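Long-range contact in putative fructosamine-3-kinase (Thermobifida fusca YX, PDB 3F7W), which probably acts as a kinase of the fructosamine kinase family, phosphorylating ketoamine sugar adducts on glycated amines or proteins: residues L163-A177 and R275-R287. Residues are numbered along the deposited sequence; the frame is centred on the assembly and turned at random.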
loop_
_atom_site.group_PDB
_atom_site.type_symbol
_atom_site.label_atom_id
_atom_site.label_comp_id
_atom_site.label_asym_id
_atom_site.label_seq_id
_atom_site.Cartn_x
_atom_site.Cartn_y
_atom_site.Cartn_z
ATOM N N LEU A 163 -5.355 21.932 -6.468
ATOM C CA LEU A 163 -6.006 21.632 -7.736
ATOM C C LEU A 163 -7.008 22.743 -8.049
ATOM O O LEU A 163 -7.662 23.267 -7.144
ATOM C CB LEU A 163 -6.718 20.282 -7.684
ATOM C CG LEU A 163 -5.876 19.012 -7.519
ATOM C CD1 LEU A 163 -6.763 17.781 -7.482
ATOM C CD2 LEU A 163 -4.812 18.901 -8.627
ATOM N N THR A 164 -7.121 23.084 -9.334
ATOM C CA THR A 164 -8.026 24.152 -9.797
ATOM C C THR A 164 -9.419 23.586 -10.065
ATOM O O THR A 164 -9.581 22.369 -10.197
ATOM C CB THR A 164 -7.543 24.760 -11.126
ATOM O OG1 THR A 164 -7.544 23.739 -12.135
ATOM C CG2 THR A 164 -6.135 25.346 -10.990
ATOM N N PRO A 165 -10.429 24.459 -10.188
ATOM C CA PRO A 165 -11.756 23.951 -10.571
ATOM C C PRO A 165 -11.777 23.162 -11.905
ATOM O O PRO A 165 -12.534 22.199 -12.045
ATOM C CB PRO A 165 -12.603 25.221 -10.649
ATOM C CG PRO A 165 -11.882 26.213 -9.765
ATOM C CD PRO A 165 -10.439 25.917 -9.960
ATOM N N GLY A 166 -10.922 23.552 -12.843
ATOM C CA GLY A 166 -10.744 22.837 -14.117
ATOM C C GLY A 166 -10.128 21.457 -13.940
ATOM O O GLY A 166 -10.546 20.504 -14.587
ATOM N N ASP A 167 -9.139 21.356 -13.057
ATOM C CA ASP A 167 -8.573 20.052 -12.654
ATOM C C ASP A 167 -9.648 19.140 -12.078
ATOM O O ASP A 167 -9.772 17.994 -12.468
ATOM C CB ASP A 167 -7.506 20.226 -11.572
ATOM C CG ASP A 167 -6.286 20.989 -12.039
ATOM O OD1 ASP A 167 -6.032 21.109 -13.266
ATOM O OD2 ASP A 167 -5.573 21.482 -11.141
ATOM N N VAL A 168 -10.451 19.682 -11.168
ATOM C CA VAL A 168 -11.552 18.931 -10.558
ATOM C C VAL A 168 -12.562 18.466 -11.599
ATOM O O VAL A 168 -12.969 17.315 -11.597
ATOM C CB VAL A 168 -12.270 19.773 -9.481
ATOM C CG1 VAL A 168 -13.584 19.090 -9.032
ATOM C CG2 VAL A 168 -11.325 20.014 -8.289
ATOM N N ARG A 169 -12.957 19.363 -12.498
ATOM C CA ARG A 169 -13.860 18.985 -13.580
ATOM C C ARG A 169 -13.284 17.884 -14.473
ATOM O O ARG A 169 -14.019 16.976 -14.882
ATOM C CB ARG A 169 -14.260 20.201 -14.389
ATOM C CG ARG A 169 -15.437 20.950 -13.759
ATOM C CD ARG A 169 -16.042 22.015 -14.697
ATOM N NE ARG A 169 -15.074 23.051 -15.068
ATOM C CZ ARG A 169 -14.772 24.129 -14.338
ATOM N NH1 ARG A 169 -15.358 24.358 -13.159
ATOM N NH2 ARG A 169 -13.867 24.987 -14.796
ATOM N N LEU A 170 -11.977 17.954 -14.748
ATOM C CA LEU A 170 -11.293 16.917 -15.531
ATOM C C LEU A 170 -11.386 15.556 -14.846
ATOM O O LEU A 170 -11.716 14.546 -15.483
ATOM C CB LEU A 170 -9.819 17.292 -15.777
ATOM C CG LEU A 170 -8.911 16.167 -16.292
ATOM C CD1 LEU A 170 -9.458 15.552 -17.607
ATOM C CD2 LEU A 170 -7.462 16.643 -16.446
ATOM N N VAL A 171 -11.115 15.505 -13.544
ATOM C CA VAL A 171 -11.213 14.226 -12.835
ATOM C C VAL A 171 -12.677 13.765 -12.786
ATOM O O VAL A 171 -12.966 12.571 -12.875
ATOM C CB VAL A 171 -10.573 14.271 -11.417
ATOM C CG1 VAL A 171 -10.830 12.941 -10.651
ATOM C CG2 VAL A 171 -9.084 14.550 -11.537
ATOM N N GLU A 172 -13.597 14.706 -12.667
ATOM C CA GLU A 172 -15.025 14.362 -12.644
ATOM C C GLU A 172 -15.515 13.771 -13.974
ATOM O O GLU A 172 -16.422 12.950 -13.974
ATOM C CB GLU A 172 -15.860 15.582 -12.255
ATOM C CG GLU A 172 -15.745 15.899 -10.781
ATOM C CD GLU A 172 -16.491 17.145 -10.357
ATOM O OE1 GLU A 172 -16.654 18.069 -11.177
ATOM O OE2 GLU A 172 -16.891 17.203 -9.173
ATOM N N LYS A 173 -14.917 14.195 -15.092
ATOM C CA LYS A 173 -15.171 13.570 -16.403
ATOM C C LYS A 173 -14.824 12.084 -16.413
ATOM O O LYS A 173 -15.576 11.265 -16.955
ATOM C CB LYS A 173 -14.379 14.271 -17.513
ATOM C CG LYS A 173 -14.997 15.546 -17.974
ATOM C CD LYS A 173 -14.213 16.194 -19.112
ATOM C CE LYS A 173 -15.055 17.276 -19.794
ATOM N NZ LYS A 173 -14.233 18.462 -20.107
ATOM N N VAL A 174 -13.695 11.723 -15.796
ATOM C CA VAL A 174 -13.308 10.336 -15.723
ATOM C C VAL A 174 -14.347 9.552 -14.933
ATOM O O VAL A 174 -14.766 8.477 -15.359
ATOM C CB VAL A 174 -11.909 10.162 -15.068
ATOM C CG1 VAL A 174 -11.555 8.671 -14.940
ATOM C CG2 VAL A 174 -10.847 10.911 -15.879
ATOM N N LEU A 175 -14.742 10.090 -13.777
ATOM C CA LEU A 175 -15.721 9.434 -12.913
ATOM C C LEU A 175 -17.058 9.236 -13.642
ATOM O O LEU A 175 -17.685 8.175 -13.541
ATOM C CB LEU A 175 -15.911 10.228 -11.608
ATOM C CG LEU A 175 -14.684 10.254 -10.684
ATOM C CD1 LEU A 175 -14.982 11.063 -9.428
ATOM C CD2 LEU A 175 -14.203 8.830 -10.363
ATOM N N ASP A 176 -17.459 10.235 -14.411
ATOM C CA ASP A 176 -18.710 10.154 -15.164
ATOM C C ASP A 176 -18.643 9.086 -16.252
ATOM O O ASP A 176 -19.691 8.579 -16.668
ATOM C CB ASP A 176 -19.059 11.510 -15.782
ATOM C CG ASP A 176 -19.499 12.541 -14.747
ATOM O OD1 ASP A 176 -19.735 12.186 -13.564
ATOM O OD2 ASP A 176 -19.615 13.728 -15.128
ATOM N N ALA A 177 -17.424 8.763 -16.708
ATOM C CA ALA A 177 -17.185 7.772 -17.767
ATOM C C ALA A 177 -16.763 6.419 -17.198
ATOM O O ALA A 177 -16.469 5.475 -17.939
ATOM C CB ALA A 177 -16.133 8.306 -18.743
ATOM N N ARG A 275 0.838 17.604 -9.368
ATOM C CA ARG A 275 -0.334 18.087 -10.092
ATOM C C ARG A 275 -0.297 17.782 -11.583
ATOM O O ARG A 275 -1.264 17.243 -12.133
ATOM C CB ARG A 275 -0.531 19.591 -9.882
ATOM C CG ARG A 275 -1.714 20.148 -10.672
ATOM C CD ARG A 275 -1.829 21.653 -10.618
ATOM N NE ARG A 275 -2.858 22.104 -11.553
ATOM C CZ ARG A 275 -2.658 22.339 -12.850
ATOM N NH1 ARG A 275 -1.453 22.218 -13.394
ATOM N NH2 ARG A 275 -3.674 22.710 -13.612
ATOM N N THR A 276 0.779 18.161 -12.270
ATOM C CA THR A 276 0.779 17.956 -13.718
ATOM C C THR A 276 0.665 16.453 -14.066
ATOM O O THR A 276 -0.027 16.084 -15.017
ATOM C CB THR A 276 1.972 18.632 -14.435
ATOM O OG1 THR A 276 3.190 18.063 -13.962
ATOM C CG2 THR A 276 1.975 20.126 -14.156
ATOM N N THR A 277 1.287 15.592 -13.272
ATOM C CA THR A 277 1.177 14.140 -13.525
ATOM C C THR A 277 -0.283 13.687 -13.345
ATOM O O THR A 277 -0.826 12.907 -14.141
ATOM C CB THR A 277 2.073 13.319 -12.599
ATOM O OG1 THR A 277 3.428 13.770 -12.720
ATOM C CG2 THR A 277 1.989 11.819 -12.959
ATOM N N LEU A 278 -0.914 14.178 -12.289
ATOM C CA LEU A 278 -2.339 13.895 -12.084
ATOM C C LEU A 278 -3.153 14.311 -13.311
ATOM O O LEU A 278 -3.956 13.529 -13.833
ATOM C CB LEU A 278 -2.846 14.607 -10.823
ATOM C CG LEU A 278 -4.355 14.478 -10.592
ATOM C CD1 LEU A 278 -4.782 13.026 -10.419
ATOM C CD2 LEU A 278 -4.783 15.343 -9.433
ATOM N N VAL A 279 -2.945 15.545 -13.784
ATOM C CA VAL A 279 -3.708 16.052 -14.918
ATOM C C VAL A 279 -3.459 15.202 -16.154
ATOM O O VAL A 279 -4.398 14.798 -16.831
ATOM C CB VAL A 279 -3.407 17.541 -15.221
ATOM C CG1 VAL A 279 -4.073 17.983 -16.551
ATOM C CG2 VAL A 279 -3.863 18.406 -14.041
ATOM N N ASP A 280 -2.190 14.918 -16.422
ATOM C CA ASP A 280 -1.812 14.155 -17.609
ATOM C C ASP A 280 -2.429 12.752 -17.563
ATOM O O ASP A 280 -2.858 12.216 -18.585
ATOM C CB ASP A 280 -0.295 14.037 -17.693
ATOM C CG ASP A 280 0.395 15.363 -18.043
ATOM O OD1 ASP A 280 -0.292 16.340 -18.414
ATOM O OD2 ASP A 280 1.638 15.418 -17.917
ATOM N N THR A 281 -2.442 12.163 -16.363
ATOM C CA THR A 281 -2.952 10.788 -16.168
ATOM C C THR A 281 -4.492 10.726 -16.335
ATOM O O THR A 281 -5.034 9.777 -16.919
ATOM C CB THR A 281 -2.463 10.222 -14.800
ATOM O OG1 THR A 281 -1.029 10.282 -14.750
ATOM C CG2 THR A 281 -2.903 8.770 -14.575
ATOM N N ALA A 282 -5.182 11.739 -15.810
ATOM C CA ALA A 282 -6.619 11.897 -15.996
ATOM C C ALA A 282 -6.944 12.017 -17.481
ATOM O O ALA A 282 -7.826 11.328 -17.986
ATOM C CB ALA A 282 -7.123 13.131 -15.240
ATOM N N ARG A 283 -6.225 12.888 -18.191
ATOM C CA ARG A 283 -6.403 12.989 -19.641
ATOM C C ARG A 283 -6.202 11.656 -20.361
ATOM O O ARG A 283 -6.977 11.296 -21.252
ATOM C CB ARG A 283 -5.458 14.037 -20.219
ATOM C CG ARG A 283 -5.945 15.420 -19.938
ATOM C CD ARG A 283 -4.935 16.468 -20.272
ATOM N NE ARG A 283 -5.580 17.767 -20.171
ATOM C CZ ARG A 283 -4.944 18.911 -19.945
ATOM N NH1 ARG A 283 -3.616 18.945 -19.811
ATOM N NH2 ARG A 283 -5.644 20.037 -19.860
ATOM N N ALA A 284 -5.157 10.938 -19.962
ATOM C CA ALA A 284 -4.844 9.635 -20.534
ATOM C C ALA A 284 -5.942 8.598 -20.253
ATOM O O ALA A 284 -6.335 7.843 -21.146
ATOM C CB ALA A 284 -3.473 9.143 -20.029
ATOM N N ALA A 285 -6.419 8.548 -19.011
ATOM C CA ALA A 285 -7.549 7.695 -18.653
ATOM C C ALA A 285 -8.772 7.981 -19.539
ATOM O O ALA A 285 -9.454 7.063 -20.014
ATOM C CB ALA A 285 -7.910 7.875 -17.172
ATOM N N LEU A 286 -9.063 9.256 -19.754
ATOM C CA LEU A 286 -10.252 9.618 -20.548
ATOM C C LEU A 286 -10.197 9.089 -21.970
ATOM O O LEU A 286 -11.223 8.729 -22.541
ATOM C CB LEU A 286 -10.457 11.126 -20.594
ATOM C CG LEU A 286 -11.390 11.739 -19.562
ATOM C CD1 LEU A 286 -11.690 13.186 -19.978
ATOM C CD2 LEU A 286 -12.677 10.936 -19.438
ATOM N N ARG A 287 -9.007 9.064 -22.550
ATOM C CA ARG A 287 -8.869 8.679 -23.941
ATOM C C ARG A 287 -8.458 7.216 -24.075
ATOM O O ARG A 287 -8.153 6.772 -25.175
ATOM C CB ARG A 287 -7.862 9.597 -24.640
ATOM C CG ARG A 287 -6.431 9.364 -24.247
ATOM C CD ARG A 287 -5.502 10.340 -24.931
ATOM N NE ARG A 287 -4.147 10.198 -24.400
ATOM C CZ ARG A 287 -3.485 11.122 -23.702
ATOM N NH1 ARG A 287 -4.010 12.322 -23.452
ATOM N NH2 ARG A 287 -2.261 10.847 -23.282
#
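Leu170 drops as a knob into a hole formed by Val279, Ala282, Arg283 and Leu286, its CG 3.7 Å from Ala282 CB. A chi1 of 166°, which turns CG away from the backbone N, sets that carbon over the alanine. From there the two methyls part: CD2 reaches Val279 CG1, while Leu170 CD1 meets Leu286 CD1 at 4.0 Å. One turn on, Val174 CG2 lies 3.8 Å from Leu286 CG, and the leucine's CD1 rests against Lys173 CB. Toward the other end Leu163 and Leu278 cross nearly at right angles, CD2 to CD2 at 3.6 Å, and both also touch Leu264, which joins this apolar layer to helix 251-270 within the mainly helical part of the kinase-like fold.

The polar edge is at the start of helix 165-176. Arg275 NE gives its hydrogen to Asp167 OD2 at 2.8 Å, on the syn side, and NH2 adds a weak bond to OD1; the two planes are 46° apart, so the fork is twisted. Asp167 OD2 also accepts from Thr164 N at 2.9 Å, while Thr164 OG1 takes Asp167 N, completing a capping box. Replacing Asp167 with an alanine removes the carboxylate, which is likely to leave Arg275 without its mate and Thr164 N without its side-chain acceptor, the helix start less firmly capped. One buried carboxylate thus both caps its own helix and ties it to the C-terminal one, and the neighbouring arginine and helix start probably stabilise its negative charge.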